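Local coordinates for UPF0062 protein MJ1593 (Methanocaldococcus jannaschii, PDB 2YX5) that is a small alpha/beta protein of the PurS family, of unassigned function, that is found as an assembly of four copies, at residues N51-K54 against V55-E58; V59-M62 against C63-L67; R24-F28 against L29-N33; L67-P70 against V71-D74; N16-G19 against R20-R24. All blocks are in the same frame, centred on the assembly; numbering follows the deposited sequence.

Contact 1. Residues N51-K54 against V55-E58; sequences NEEK and VKEE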
loop_
_atom_site.group_PDB
_atom_site.type_symbol
_atom_site.label_atom_id
_atom_site.label_comp_id
_atom_site.label_asym_id
_atom_site.label_seq_id
_atom_site.Cartn_x
_atom_site.Cartn_y
_atom_site.Cartn_z
ATOM N N ASN A 51 -12.391 -15.806 -24.723
ATOM C CA ASN A 51 -11.086 -16.471 -24.868
ATOM C C ASN A 51 -10.028 -15.557 -24.245
ATOM O O ASN A 51 -10.288 -14.367 -24.043
ATOM C CB ASN A 51 -10.734 -16.724 -26.334
ATOM C CG ASN A 51 -10.560 -15.445 -27.110
ATOM O OD1 ASN A 51 -11.536 -14.803 -27.508
ATOM N ND2 ASN A 51 -9.310 -15.051 -27.312
ATOM N N GLU A 52 -8.837 -16.092 -23.964
ATOM C CA GLU A 52 -7.794 -15.281 -23.328
ATOM C C GLU A 52 -7.370 -13.977 -23.994
ATOM O O GLU A 52 -7.078 -13.001 -23.298
ATOM C CB GLU A 52 -6.539 -16.105 -23.029
ATOM C CG GLU A 52 -6.289 -17.273 -23.918
ATOM C CD GLU A 52 -6.446 -18.562 -23.166
ATOM O OE1 GLU A 52 -7.579 -19.076 -23.135
ATOM O OE2 GLU A 52 -5.443 -19.045 -22.589
ATOM N N GLU A 53 -7.321 -13.931 -25.319
ATOM C CA GLU A 53 -6.912 -12.688 -25.949
ATOM C C GLU A 53 -7.973 -11.624 -25.717
ATOM O O GLU A 53 -7.649 -10.452 -25.516
ATOM C CB GLU A 53 -6.668 -12.875 -27.450
ATOM C CG GLU A 53 -6.306 -11.585 -28.196
ATOM C CD GLU A 53 -5.160 -10.807 -27.540
ATOM O OE1 GLU A 53 -4.120 -11.422 -27.213
ATOM O OE2 GLU A 53 -5.292 -9.574 -27.357
ATOM N N LYS A 54 -9.244 -12.027 -25.727
ATOM C CA LYS A 54 -10.309 -11.063 -25.528
ATOM C C LYS A 54 -10.378 -10.601 -24.086
ATOM O O LYS A 54 -10.812 -9.485 -23.810
ATOM C CB LYS A 54 -11.661 -11.634 -25.977
ATOM C CG LYS A 54 -12.014 -11.306 -27.430
ATOM C CD LYS A 54 -13.496 -10.988 -27.567
ATOM C CE LYS A 54 -13.805 -10.194 -28.831
ATOM N NZ LYS A 54 -15.241 -9.781 -28.878
ATOM N N VAL A 55 -9.943 -11.465 -23.174
ATOM C CA VAL A 55 -9.942 -11.143 -21.749
ATOM C C VAL A 55 -8.866 -10.086 -21.520
ATOM O O VAL A 55 -9.114 -9.051 -20.884
ATOM C CB VAL A 55 -9.615 -12.384 -20.885
ATOM C CG1 VAL A 55 -9.742 -12.039 -19.417
ATOM C CG2 VAL A 55 -10.547 -13.523 -21.228
ATOM N N LYS A 56 -7.676 -10.366 -22.056
ATOM C CA LYS A 56 -6.531 -9.473 -21.964
ATOM C C LYS A 56 -6.940 -8.086 -22.465
ATOM O O LYS A 56 -6.536 -7.062 -21.909
ATOM C CB LYS A 56 -5.357 -10.024 -22.791
ATOM C CG LYS A 56 -4.063 -9.185 -22.748
ATOM C CD LYS A 56 -2.959 -9.843 -23.596
ATOM C CE LYS A 56 -1.699 -8.979 -23.747
ATOM N NZ LYS A 56 -0.667 -9.212 -22.699
ATOM N N GLU A 57 -7.758 -8.051 -23.507
ATOM C CA GLU A 57 -8.207 -6.774 -24.032
ATOM C C GLU A 57 -9.063 -6.082 -22.988
ATOM O O GLU A 57 -8.941 -4.893 -22.752
ATOM C CB GLU A 57 -9.028 -6.972 -25.312
ATOM C CG GLU A 57 -8.204 -7.360 -26.523
ATOM C CD GLU A 57 -9.035 -7.439 -27.788
ATOM O OE1 GLU A 57 -9.918 -8.318 -27.883
ATOM O OE2 GLU A 57 -8.804 -6.612 -28.691
ATOM N N GLU A 58 -9.927 -6.845 -22.351
ATOM C CA GLU A 58 -10.807 -6.257 -21.373
ATOM C C GLU A 58 -10.077 -5.694 -20.143
ATOM O O GLU A 58 -10.347 -4.567 -19.723
ATOM C CB GLU A 58 -11.862 -7.279 -20.958
ATOM C CG GLU A 58 -13.159 -6.644 -20.469
ATOM C CD GLU A 58 -14.140 -7.659 -19.915
ATOM O OE1 GLU A 58 -14.341 -8.723 -20.552
ATOM O OE2 GLU A 58 -14.722 -7.385 -18.841
#
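The carboxylates of Glu53 and Glu57, one helical turn apart, approach each other without lying face to face: their planes are 59° apart and the two side chains run at about a right angle. What each carboxylate meets at its oxygens is carbon. Glu53 OE2 comes to 3.8 Å from Glu57 CG, and Glu53 OE1 lies 4.1 Å from Lys56 CD. Glu53 sends CG opposite its own nitrogen (chi1 177°) and then bends at chi2, which brings its carboxylate round towards the following turn, beside these two neighbours. Glu57 is extended beyond CG, and its OE1 settles 3.7 Å from Lys54 CG, the two chains meeting at a slant. The polar ends look elsewhere: Lys54 NZ forms a salt bridge with Glu50, and Lys56 NZ has a weak hydrogen bond to Ile77 O.

Beneath the side chains runs the first turn of helix 52-67, with Asn51 at the N-cap. Its carbonyl accepts from Val55 N, and the bond from Lys56 N to Glu52 O is nearly straight (170°, 3.0 Å). Val55 packs tightly there, with CG2 only 3.0 Å from Asn51 O, while the same buried side chain meets Tyr2, Met47 and Val79 of the sheet. Glu58, one turn on, packs on Phe31 of the second subunit.

The outer face is therefore held mainly by backbone bonds and contacts along aliphatic chains. Glu53 OE2 and Glu57 OE2 stay 4.8 Å apart, a like-charge approach that the helix N-terminus, and perhaps the lysines some way off, may ease.

Contact 2. Residues V59-M62 against C63-L67; sequences VEEM and CKKLL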
loop_
_atom_site.group_PDB
_atom_site.type_symbol
_atom_site.label_atom_id
_atom_site.label_comp_id
_atom_site.label_asym_id
_atom_site.label_seq_id
_atom_site.Cartn_x
_atom_site.Cartn_y
_atom_site.Cartn_z
ATOM N N VAL A 59 -9.156 -6.468 -19.577
ATOM C CA VAL A 59 -8.432 -6.016 -18.400
ATOM C C VAL A 59 -7.562 -4.845 -18.823
ATOM O O VAL A 59 -7.293 -3.931 -18.043
ATOM C CB VAL A 59 -7.585 -7.174 -17.760
ATOM C CG1 VAL A 59 -8.505 -8.307 -17.343
ATOM C CG2 VAL A 59 -6.563 -7.703 -18.737
ATOM N N GLU A 60 -7.166 -4.867 -20.090
ATOM C CA GLU A 60 -6.346 -3.810 -20.653
ATOM C C GLU A 60 -7.120 -2.524 -20.460
ATOM O O GLU A 60 -6.555 -1.516 -20.034
ATOM C CB GLU A 60 -6.116 -4.066 -22.134
ATOM C CG GLU A 60 -4.660 -4.049 -22.532
ATOM C CD GLU A 60 -4.381 -4.973 -23.701
ATOM O OE1 GLU A 60 -5.108 -4.889 -24.722
ATOM O OE2 GLU A 60 -3.434 -5.785 -23.596
ATOM N N GLU A 61 -8.418 -2.573 -20.764
ATOM C CA GLU A 61 -9.290 -1.427 -20.589
ATOM C C GLU A 61 -9.444 -1.053 -19.111
ATOM O O GLU A 61 -9.447 0.128 -18.760
ATOM C CB GLU A 61 -10.660 -1.723 -21.174
ATOM C CG GLU A 61 -10.756 -1.413 -22.623
ATOM C CD GLU A 61 -10.547 0.054 -22.876
ATOM O OE1 GLU A 61 -11.340 0.852 -22.314
ATOM O OE2 GLU A 61 -9.600 0.401 -23.625
ATOM N N MET A 62 -9.594 -2.056 -18.247
ATOM C CA MET A 62 -9.731 -1.819 -16.806
ATOM C C MET A 62 -8.538 -1.010 -16.302
ATOM O O MET A 62 -8.692 -0.069 -15.532
ATOM C CB MET A 62 -9.790 -3.146 -16.056
ATOM C CG MET A 62 -11.021 -3.982 -16.357
ATOM S SD MET A 62 -10.863 -5.628 -15.619
ATOM C CE MET A 62 -11.617 -6.710 -16.881
ATOM N N CYS A 63 -7.355 -1.399 -16.762
ATOM C CA CYS A 63 -6.108 -0.746 -16.410
ATOM C C CYS A 63 -6.141 0.678 -16.921
ATOM O O CYS A 63 -5.911 1.631 -16.170
ATOM C CB CYS A 63 -4.914 -1.462 -17.078
ATOM S SG CYS A 63 -4.367 -3.005 -16.328
ATOM N N LYS A 64 -6.422 0.794 -18.217
ATOM C CA LYS A 64 -6.459 2.072 -18.901
ATOM C C LYS A 64 -7.368 3.066 -18.254
ATOM O O LYS A 64 -7.029 4.236 -18.200
ATOM C CB LYS A 64 -6.878 1.915 -20.364
ATOM C CG LYS A 64 -6.849 3.234 -21.141
ATOM C CD LYS A 64 -7.467 3.108 -22.529
ATOM C CE LYS A 64 -6.772 2.040 -23.363
ATOM N NZ LYS A 64 -5.332 2.341 -23.572
ATOM N N LYS A 65 -8.517 2.627 -17.759
ATOM C CA LYS A 65 -9.410 3.589 -17.145
ATOM C C LYS A 65 -9.629 3.523 -15.624
ATOM O O LYS A 65 -10.472 4.246 -15.096
ATOM C CB LYS A 65 -10.755 3.587 -17.871
ATOM C CG LYS A 65 -11.508 2.288 -17.808
ATOM C CD LYS A 65 -12.914 2.447 -18.420
ATOM C CE LYS A 65 -12.888 2.945 -19.871
ATOM N NZ LYS A 65 -14.270 3.083 -20.416
ATOM N N LEU A 66 -8.876 2.685 -14.914
ATOM C CA LEU A 66 -9.032 2.623 -13.462
ATOM C C LEU A 66 -7.812 2.155 -12.702
ATOM O O LEU A 66 -7.211 2.911 -11.947
ATOM C CB LEU A 66 -10.206 1.725 -13.058
ATOM C CG LEU A 66 -10.480 1.757 -11.550
ATOM C CD1 LEU A 66 -10.858 3.183 -11.154
ATOM C CD2 LEU A 66 -11.578 0.797 -11.168
ATOM N N LEU A 67 -7.459 0.897 -12.919
ATOM C CA LEU A 67 -6.347 0.246 -12.241
ATOM C C LEU A 67 -4.985 0.915 -12.235
ATOM O O LEU A 67 -4.292 0.910 -11.212
ATOM C CB LEU A 67 -6.222 -1.182 -12.764
ATOM C CG LEU A 67 -7.584 -1.862 -12.649
ATOM C CD1 LEU A 67 -7.515 -3.263 -13.208
ATOM C CD2 LEU A 67 -8.029 -1.857 -11.188
#
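The last turns of helix 52-67 end in a wider pi-type turn, closed by a bond between Met62 and Leu67. The backbone N of Leu67 donates to Met62 O at 3.0 Å, five residues back, and Leu66 N reaches the same oxygen only weakly. Upstream the pairing is regular alpha-helical: Cys63 N to Val59 O, Lys64 N to Glu60 O and Lys65 N to Glu61 O. The widened turn brings Leu67 up against Met62, where CD1 packs on Met62 CB at 3.6 Å and CG rests near the carbonyl that its own nitrogen uses.

On the outer face Glu61 divides its carboxylate between two lysines. OE2 lies 3.3 Å from Lys64 CE, while OE1 lies 3.6 Å from Lys65 CE. The ammonium of Lys65 stays farther off, with NZ 4.1 Å from Glu61 OE1, so the attraction is one of nearby opposite charges and falls short of a salt bridge. Lys65 places CG between its backbone N and carbonyl carbon (chi1 63°), a crowded position that sets CG just 3.1 Å from Glu61 O and starts the chain back towards the carboxylate.

The inner face belongs to the sheet: Val59 and Cys63 lean on Ile77, and Met62 and Leu67 on Ile45. Phe31 of the second subunit packs on Glu61 and Met62, and Thr21 of the third subunit on Leu66. A charged outer side and apolar residues turned to an antiparallel sheet are typical of an amphipathic helix in a two-layer alpha/beta fold, here finished by a pi-type turn.

Contact 3. Residues R24-F28 against L29-N33; sequences RALNF and LGFNN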
loop_
_atom_site.group_PDB
_atom_site.type_symbol
_atom_site.label_atom_id
_atom_site.label_comp_id
_atom_site.label_asym_id
_atom_site.label_seq_id
_atom_site.Cartn_x
_atom_site.Cartn_y
_atom_site.Cartn_z
ATOM N N ARG A 24 17.571 -1.357 2.682
ATOM C CA ARG A 24 18.308 -0.837 3.818
ATOM C C ARG A 24 17.927 -1.486 5.159
ATOM O O ARG A 24 18.800 -1.852 5.959
ATOM C CB ARG A 24 18.173 0.688 3.834
ATOM C CG ARG A 24 18.895 1.308 2.635
ATOM C CD ARG A 24 18.617 2.790 2.509
ATOM N NE ARG A 24 19.284 3.419 1.366
ATOM C CZ ARG A 24 18.944 3.246 0.093
ATOM N NH1 ARG A 24 17.931 2.454 -0.236
ATOM N NH2 ARG A 24 19.614 3.880 -0.860
ATOM N N ALA A 25 16.636 -1.667 5.396
ATOM C CA ALA A 25 16.222 -2.306 6.627
ATOM C C ALA A 25 16.752 -3.739 6.621
ATOM O O ALA A 25 17.067 -4.293 7.672
ATOM C CB ALA A 25 14.699 -2.310 6.741
ATOM N N LEU A 26 16.847 -4.351 5.442
ATOM C CA LEU A 26 17.346 -5.728 5.380
ATOM C C LEU A 26 18.846 -5.787 5.675
ATOM O O LEU A 26 19.308 -6.654 6.414
ATOM C CB LEU A 26 17.057 -6.356 4.025
ATOM C CG LEU A 26 15.629 -6.841 3.920
ATOM C CD1 LEU A 26 15.369 -7.389 2.518
ATOM C CD2 LEU A 26 15.388 -7.885 4.990
ATOM N N ASN A 27 19.600 -4.863 5.097
ATOM C CA ASN A 27 21.023 -4.822 5.353
ATOM C C ASN A 27 21.229 -4.483 6.817
ATOM O O ASN A 27 22.102 -5.046 7.482
ATOM C CB ASN A 27 21.705 -3.772 4.478
ATOM C CG ASN A 27 21.671 -4.131 3.013
ATOM O OD1 ASN A 27 21.662 -5.314 2.643
ATOM N ND2 ASN A 27 21.668 -3.113 2.163
ATOM N N PHE A 28 20.412 -3.568 7.321
ATOM C CA PHE A 28 20.524 -3.162 8.707
ATOM C C PHE A 28 20.417 -4.342 9.665
ATOM O O PHE A 28 21.057 -4.361 10.709
ATOM C CB PHE A 28 19.437 -2.152 9.060
ATOM C CG PHE A 28 19.436 -1.766 10.512
ATOM C CD1 PHE A 28 20.219 -0.701 10.961
ATOM C CD2 PHE A 28 18.695 -2.502 11.439
ATOM C CE1 PHE A 28 20.266 -0.378 12.304
ATOM C CE2 PHE A 28 18.739 -2.185 12.787
ATOM C CZ PHE A 28 19.527 -1.116 13.222
ATOM N N LEU A 29 19.597 -5.322 9.326
ATOM C CA LEU A 29 19.435 -6.462 10.203
ATOM C C LEU A 29 20.497 -7.544 10.034
ATOM O O LEU A 29 20.483 -8.559 10.751
ATOM C CB LEU A 29 18.042 -7.066 10.024
ATOM C CG LEU A 29 16.921 -6.171 10.545
ATOM C CD1 LEU A 29 15.582 -6.752 10.091
ATOM C CD2 LEU A 29 16.999 -6.053 12.066
ATOM N N GLY A 30 21.415 -7.336 9.093
ATOM C CA GLY A 30 22.462 -8.314 8.886
ATOM C C GLY A 30 22.504 -8.921 7.502
ATOM O O GLY A 30 23.574 -9.294 7.035
ATOM N N PHE A 31 21.361 -9.032 6.841
ATOM C CA PHE A 31 21.327 -9.608 5.495
ATOM C C PHE A 31 22.079 -8.731 4.479
ATOM O O PHE A 31 21.465 -8.055 3.649
ATOM C CB PHE A 31 19.882 -9.783 5.035
ATOM C CG PHE A 31 19.019 -10.530 6.005
ATOM C CD1 PHE A 31 18.877 -11.916 5.910
ATOM C CD2 PHE A 31 18.310 -9.840 7.005
ATOM C CE1 PHE A 31 18.036 -12.608 6.792
ATOM C CE2 PHE A 31 17.466 -10.520 7.894
ATOM C CZ PHE A 31 17.326 -11.907 7.788
ATOM N N ASN A 32 23.408 -8.748 4.541
ATOM C CA ASN A 32 24.209 -7.950 3.611
ATOM C C ASN A 32 24.303 -8.562 2.215
ATOM O O ASN A 32 24.821 -7.952 1.277
ATOM C CB ASN A 32 25.579 -7.694 4.212
ATOM C CG ASN A 32 25.503 -6.710 5.357
ATOM O OD1 ASN A 32 25.074 -5.560 5.173
ATOM N ND2 ASN A 32 25.896 -7.150 6.550
ATOM N N ASN A 33 23.777 -9.783 2.104
ATOM C CA ASN A 33 23.690 -10.520 0.829
ATOM C C ASN A 33 22.705 -9.799 -0.091
ATOM O O ASN A 33 22.891 -9.782 -1.356
ATOM C CB ASN A 33 23.123 -11.921 1.091
ATOM C CG ASN A 33 24.203 -12.914 1.231
ATOM O OD1 ASN A 33 25.232 -12.814 0.490
ATOM N ND2 ASN A 33 24.044 -13.892 2.147
#
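Gly30 leaves helix 17-28 with a positive phi of 120°, and its nitrogen turns back to bond Asn27 O at 2.9 Å. The donor stands well out of the carbonyl plane, 60° from it, as the chain swings away from the helix axis. Phe31 N adds a weak bond of its own, back to Leu26 O, an oxygen that Leu29 N also reaches weakly, and Leu29 N still reaches Ala25 O in the last regular step.

Phe31 is the centre of an inverse gamma turn, and its side chain folds back under the helix end. The ring presents its edge to the helix: Leu26 O lies in the ring plane, 3.4 Å from Phe31 CD2. Beside it, Leu26 CD2 approaches Phe31 CD2 at 4.1 Å, the chains meeting at a slant. Phe28 and Leu29 touch more lightly, with Phe28 CD2 4.0 Å from Leu29 CD2.

Both apolar pairs lead into other chains. Met62 of the second subunit packs on Leu26 and Phe31, and Phe28 of the fourth subunit meets its counterpart here. The bonds from Gly30 N and Phe31 N back into the last turn, round a residue of positive phi, make a Schellman motif, which here closes the helix and starts the connection to strand 34-47.

Contact 4. Residues L67-P70 against V71-D74; sequences LANP and VIHD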
loop_
_atom_site.group_PDB
_atom_site.type_symbol
_atom_site.label_atom_id
_atom_site.label_comp_id
_atom_site.label_asym_id
_atom_site.label_seq_id
_atom_site.Cartn_x
_atom_site.Cartn_y
_atom_site.Cartn_z
ATOM N N LEU A 67 -7.459 0.897 -12.919
ATOM C CA LEU A 67 -6.347 0.246 -12.241
ATOM C C LEU A 67 -4.985 0.915 -12.235
ATOM O O LEU A 67 -4.292 0.910 -11.212
ATOM C CB LEU A 67 -6.222 -1.182 -12.764
ATOM C CG LEU A 67 -7.584 -1.862 -12.649
ATOM C CD1 LEU A 67 -7.515 -3.263 -13.208
ATOM C CD2 LEU A 67 -8.029 -1.857 -11.188
ATOM N N ALA A 68 -4.578 1.499 -13.347
ATOM C CA ALA A 68 -3.263 2.118 -13.350
ATOM C C ALA A 68 -3.220 3.468 -14.033
ATOM O O ALA A 68 -4.019 3.747 -14.934
ATOM C CB ALA A 68 -2.244 1.173 -13.997
ATOM N N ASN A 69 -2.292 4.304 -13.579
ATOM C CA ASN A 69 -2.098 5.627 -14.145
ATOM C C ASN A 69 -0.814 5.588 -14.948
ATOM O O ASN A 69 0.264 5.569 -14.382
ATOM C CB ASN A 69 -1.967 6.687 -13.052
ATOM C CG ASN A 69 -1.918 8.096 -13.622
ATOM O OD1 ASN A 69 -1.662 8.284 -14.817
ATOM N ND2 ASN A 69 -2.156 9.094 -12.770
ATOM N N PRO A 70 -0.921 5.608 -16.283
ATOM C CA PRO A 70 0.226 5.570 -17.203
ATOM C C PRO A 70 1.337 6.574 -16.903
ATOM O O PRO A 70 2.516 6.301 -17.166
ATOM C CB PRO A 70 -0.413 5.816 -18.566
ATOM C CG PRO A 70 -1.598 6.688 -18.206
ATOM C CD PRO A 70 -2.153 5.977 -17.000
ATOM N N VAL A 71 0.975 7.730 -16.352
ATOM C CA VAL A 71 1.982 8.738 -16.042
ATOM C C VAL A 71 3.013 8.234 -15.030
ATOM O O VAL A 71 4.209 8.460 -15.198
ATOM C CB VAL A 71 1.327 10.009 -15.507
ATOM C CG1 VAL A 71 2.398 11.020 -15.088
ATOM C CG2 VAL A 71 0.440 10.604 -16.573
ATOM N N ILE A 72 2.544 7.532 -14.000
ATOM C CA ILE A 72 3.412 7.003 -12.934
ATOM C C ILE A 72 3.493 5.476 -12.886
ATOM O O ILE A 72 4.264 4.911 -12.106
ATOM C CB ILE A 72 2.893 7.435 -11.558
ATOM C CG1 ILE A 72 1.484 6.858 -11.351
ATOM C CG2 ILE A 72 2.861 8.951 -11.475
ATOM C CD1 ILE A 72 0.816 7.191 -10.021
ATOM N N HIS A 73 2.708 4.815 -13.728
ATOM C CA HIS A 73 2.641 3.362 -13.705
ATOM C C HIS A 73 2.930 2.627 -14.978
ATOM O O HIS A 73 2.619 3.090 -16.066
ATOM C CB HIS A 73 1.247 2.918 -13.255
ATOM C CG HIS A 73 0.904 3.304 -11.858
ATOM N ND1 HIS A 73 -0.362 3.706 -11.492
ATOM C CD2 HIS A 73 1.637 3.281 -10.721
ATOM C CE1 HIS A 73 -0.395 3.908 -10.192
ATOM N NE2 HIS A 73 0.805 3.656 -9.699
ATOM N N ASP A 74 3.513 1.453 -14.804
ATOM C CA ASP A 74 3.789 0.540 -15.896
ATOM C C ASP A 74 3.013 -0.681 -15.421
ATOM O O ASP A 74 2.833 -0.860 -14.210
ATOM C CB ASP A 74 5.283 0.214 -16.006
ATOM C CG ASP A 74 6.023 1.157 -16.953
ATOM O OD1 ASP A 74 5.362 1.852 -17.761
ATOM O OD2 ASP A 74 7.274 1.187 -16.895
#
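Asn69 and Val71 lie side by side, pointing the same way, in an Asx turn that leads helix 52-67 into strand 73-81. Asn69 OD1 accepts from Val71 N at 3.1 Å, the donor standing well above the amide plane, and Val71 CB rests 3.5 Å from the same oxygen. With its CG opposite the backbone nitrogen (chi1 -174°), Asn69 swings its amide forward, and OD1 meets the N-H two residues on. The amide is held at its other end too, since ND2 donates to Leu15 O of the third subunit.

His73 comes from the far arm of the turn, its imidazole edge directed at the backbone of Ala68 and Asn69. Asn69 N lies only 7° out of the ring plane and donates to ND1. ND1 thus serves as an acceptor, consistent with a hydrogen on NE2 if the ring is neutral. One face of the ring is covered by Ile72, whose CG1 sits 3.5 Å above its centre; CG1 also contacts Asn69 CB at 3.9 Å. Asn69 O accepts weak bonds from Ile72 N and His73 N.

From outside, Lys11 NZ donates to Pro70 O and His73 O and forms a salt bridge with Asp74. Across the turn itself, the bond from Asn69 N to His73 ND1 is 2.9 Å long and nearly straight at 169°.

Contact 5. Residues N16-G19 against R20-R24; sequences NPEG and RTIQR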
loop_
_atom_site.group_PDB
_atom_site.type_symbol
_atom_site.label_atom_id
_atom_site.label_comp_id
_atom_site.label_asym_id
_atom_site.label_seq_id
_atom_site.Cartn_x
_atom_site.Cartn_y
_atom_site.Cartn_z
ATOM N N ASN A 16 11.866 3.973 -6.235
ATOM C CA ASN A 16 10.800 3.489 -5.383
ATOM C C ASN A 16 11.229 3.417 -3.919
ATOM O O ASN A 16 12.001 2.540 -3.503
ATOM C CB ASN A 16 10.328 2.115 -5.888
ATOM C CG ASN A 16 9.258 1.483 -5.001
ATOM O OD1 ASN A 16 8.489 2.170 -4.319
ATOM N ND2 ASN A 16 9.196 0.158 -5.028
ATOM N N PRO A 17 10.716 4.354 -3.119
ATOM C CA PRO A 17 11.007 4.442 -1.688
ATOM C C PRO A 17 10.769 3.116 -0.956
ATOM O O PRO A 17 11.504 2.777 -0.025
ATOM C CB PRO A 17 10.053 5.541 -1.211
ATOM C CG PRO A 17 9.944 6.432 -2.425
ATOM C CD PRO A 17 9.812 5.434 -3.554
ATOM N N GLU A 18 9.747 2.365 -1.368
ATOM C CA GLU A 18 9.471 1.101 -0.691
ATOM C C GLU A 18 10.630 0.111 -0.913
ATOM O O GLU A 18 11.126 -0.486 0.031
ATOM C CB GLU A 18 8.161 0.468 -1.169
ATOM C CG GLU A 18 7.672 -0.636 -0.213
ATOM C CD GLU A 18 6.514 -1.442 -0.782
ATOM O OE1 GLU A 18 5.968 -1.009 -1.828
ATOM O OE2 GLU A 18 6.147 -2.495 -0.190
ATOM N N GLY A 19 11.069 -0.019 -2.159
ATOM C CA GLY A 19 12.149 -0.941 -2.442
ATOM C C GLY A 19 13.411 -0.569 -1.684
ATOM O O GLY A 19 14.050 -1.417 -1.017
ATOM N N ARG A 20 13.764 0.709 -1.780
ATOM C CA ARG A 20 14.947 1.214 -1.115
ATOM C C ARG A 20 14.888 0.983 0.388
ATOM O O ARG A 20 15.873 0.588 1.005
ATOM C CB ARG A 20 15.109 2.694 -1.434
ATOM C CG ARG A 20 15.374 2.916 -2.918
ATOM C CD ARG A 20 14.930 4.290 -3.361
ATOM N NE ARG A 20 15.518 5.330 -2.530
ATOM C CZ ARG A 20 16.790 5.719 -2.590
ATOM N NH1 ARG A 20 17.628 5.150 -3.455
ATOM N NH2 ARG A 20 17.220 6.691 -1.789
ATOM N N THR A 21 13.716 1.189 0.964
ATOM C CA THR A 21 13.540 1.018 2.392
ATOM C C THR A 21 13.720 -0.421 2.808
ATOM O O THR A 21 14.376 -0.722 3.806
ATOM C CB THR A 21 12.148 1.483 2.818
ATOM O OG1 THR A 21 12.011 2.857 2.471
ATOM C CG2 THR A 21 11.938 1.307 4.323
ATOM N N ILE A 22 13.116 -1.313 2.056
ATOM C CA ILE A 22 13.226 -2.707 2.380
ATOM C C ILE A 22 14.683 -3.145 2.327
ATOM O O ILE A 22 15.151 -3.858 3.215
ATOM C CB ILE A 22 12.365 -3.544 1.431
ATOM C CG1 ILE A 22 10.891 -3.254 1.734
ATOM C CG2 ILE A 22 12.695 -5.015 1.589
ATOM C CD1 ILE A 22 9.898 -3.893 0.805
ATOM N N GLN A 23 15.399 -2.693 1.299
ATOM C CA GLN A 23 16.796 -3.050 1.146
ATOM C C GLN A 23 17.598 -2.648 2.381
ATOM O O GLN A 23 18.220 -3.488 3.047
ATOM C CB GLN A 23 17.384 -2.354 -0.068
ATOM C CG GLN A 23 18.756 -2.851 -0.463
ATOM C CD GLN A 23 19.433 -1.874 -1.378
ATOM O OE1 GLN A 23 19.830 -0.801 -0.950
ATOM N NE2 GLN A 23 19.550 -2.224 -2.650
ATOM N N ARG A 24 17.571 -1.357 2.682
ATOM C CA ARG A 24 18.308 -0.837 3.818
ATOM C C ARG A 24 17.927 -1.486 5.159
ATOM O O ARG A 24 18.800 -1.852 5.959
ATOM C CB ARG A 24 18.173 0.688 3.834
ATOM C CG ARG A 24 18.895 1.308 2.635
ATOM C CD ARG A 24 18.617 2.790 2.509
ATOM N NE ARG A 24 19.284 3.419 1.366
ATOM C CZ ARG A 24 18.944 3.246 0.093
ATOM N NH1 ARG A 24 17.931 2.454 -0.236
ATOM N NH2 ARG A 24 19.614 3.880 -0.860
#
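Backbone and hydroxyl bonds dominate between Pro17 and Thr21. Pro17 O accepts twice from this one residue, from Thr21 N at 2.9 Å and from Thr21 OG1 at 2.5 Å, a length probably too short to take literally, the two donors arriving from opposite faces of the carbonyl plane. Thr21 OG1 can do so because it stands beside its own backbone nitrogen (chi1 -60°). The remaining steps are regular helical bonds, among them Arg20 N to Asn16 O, which is almost perfectly straight at 177°.

Capping comes next. Asn16 is the N-cap of helix 17-28; its OD1 accepts from Glu18 N at 3.2 Å, the donor standing well out of the amide plane. The other end of that amide is held as well: ND2 donates to Thr39 OG1 and Gln38 OE1.

The third group is packing and charge. Arg20 lays its CD 3.4 Å from Asn16 O, and Glu18 CG runs alongside Ile22, 4.1 Å from CD1. One face of the Arg20 guanidinium carries Arg24 NH1, 4.1 Å above its centre; Arg24 NH1 also donates to Arg20 O, in the plane of its own guanidinium, which helps to explain how like charges come so near.

Around this helix start, Ile22 leans on Val37 and Thr39 of strand 34-47. Leu66, at the end of helix 52-67 in the third subunit, packs on Pro17, Arg20 and Thr21, and Thr21 of the fourth subunit meets Thr21 and Ile22.

Along the chain the order is contact 5, contact 3, contact 1, contact 2, contact 4. Contacts 5 and 3 share Arg24 and cover the start and the end of helix 17-28, their centres 11 Å apart. Contacts 1 and 2 adjoin on the later helix, with centres 12 Å apart. Contact 4 takes over at Leu67 and leads into strand 73-81. The two helix groups are far from each other within the chain: the centres of contacts 1 and 3 are 42 Å apart, on opposite sides of its centre. Helix 17-28 lies away from helix 52-67 of its own chain and packs on other copies; contacts 2, 4 and 5 touch the third subunit, which ties the helix ends into the four-chain assembly.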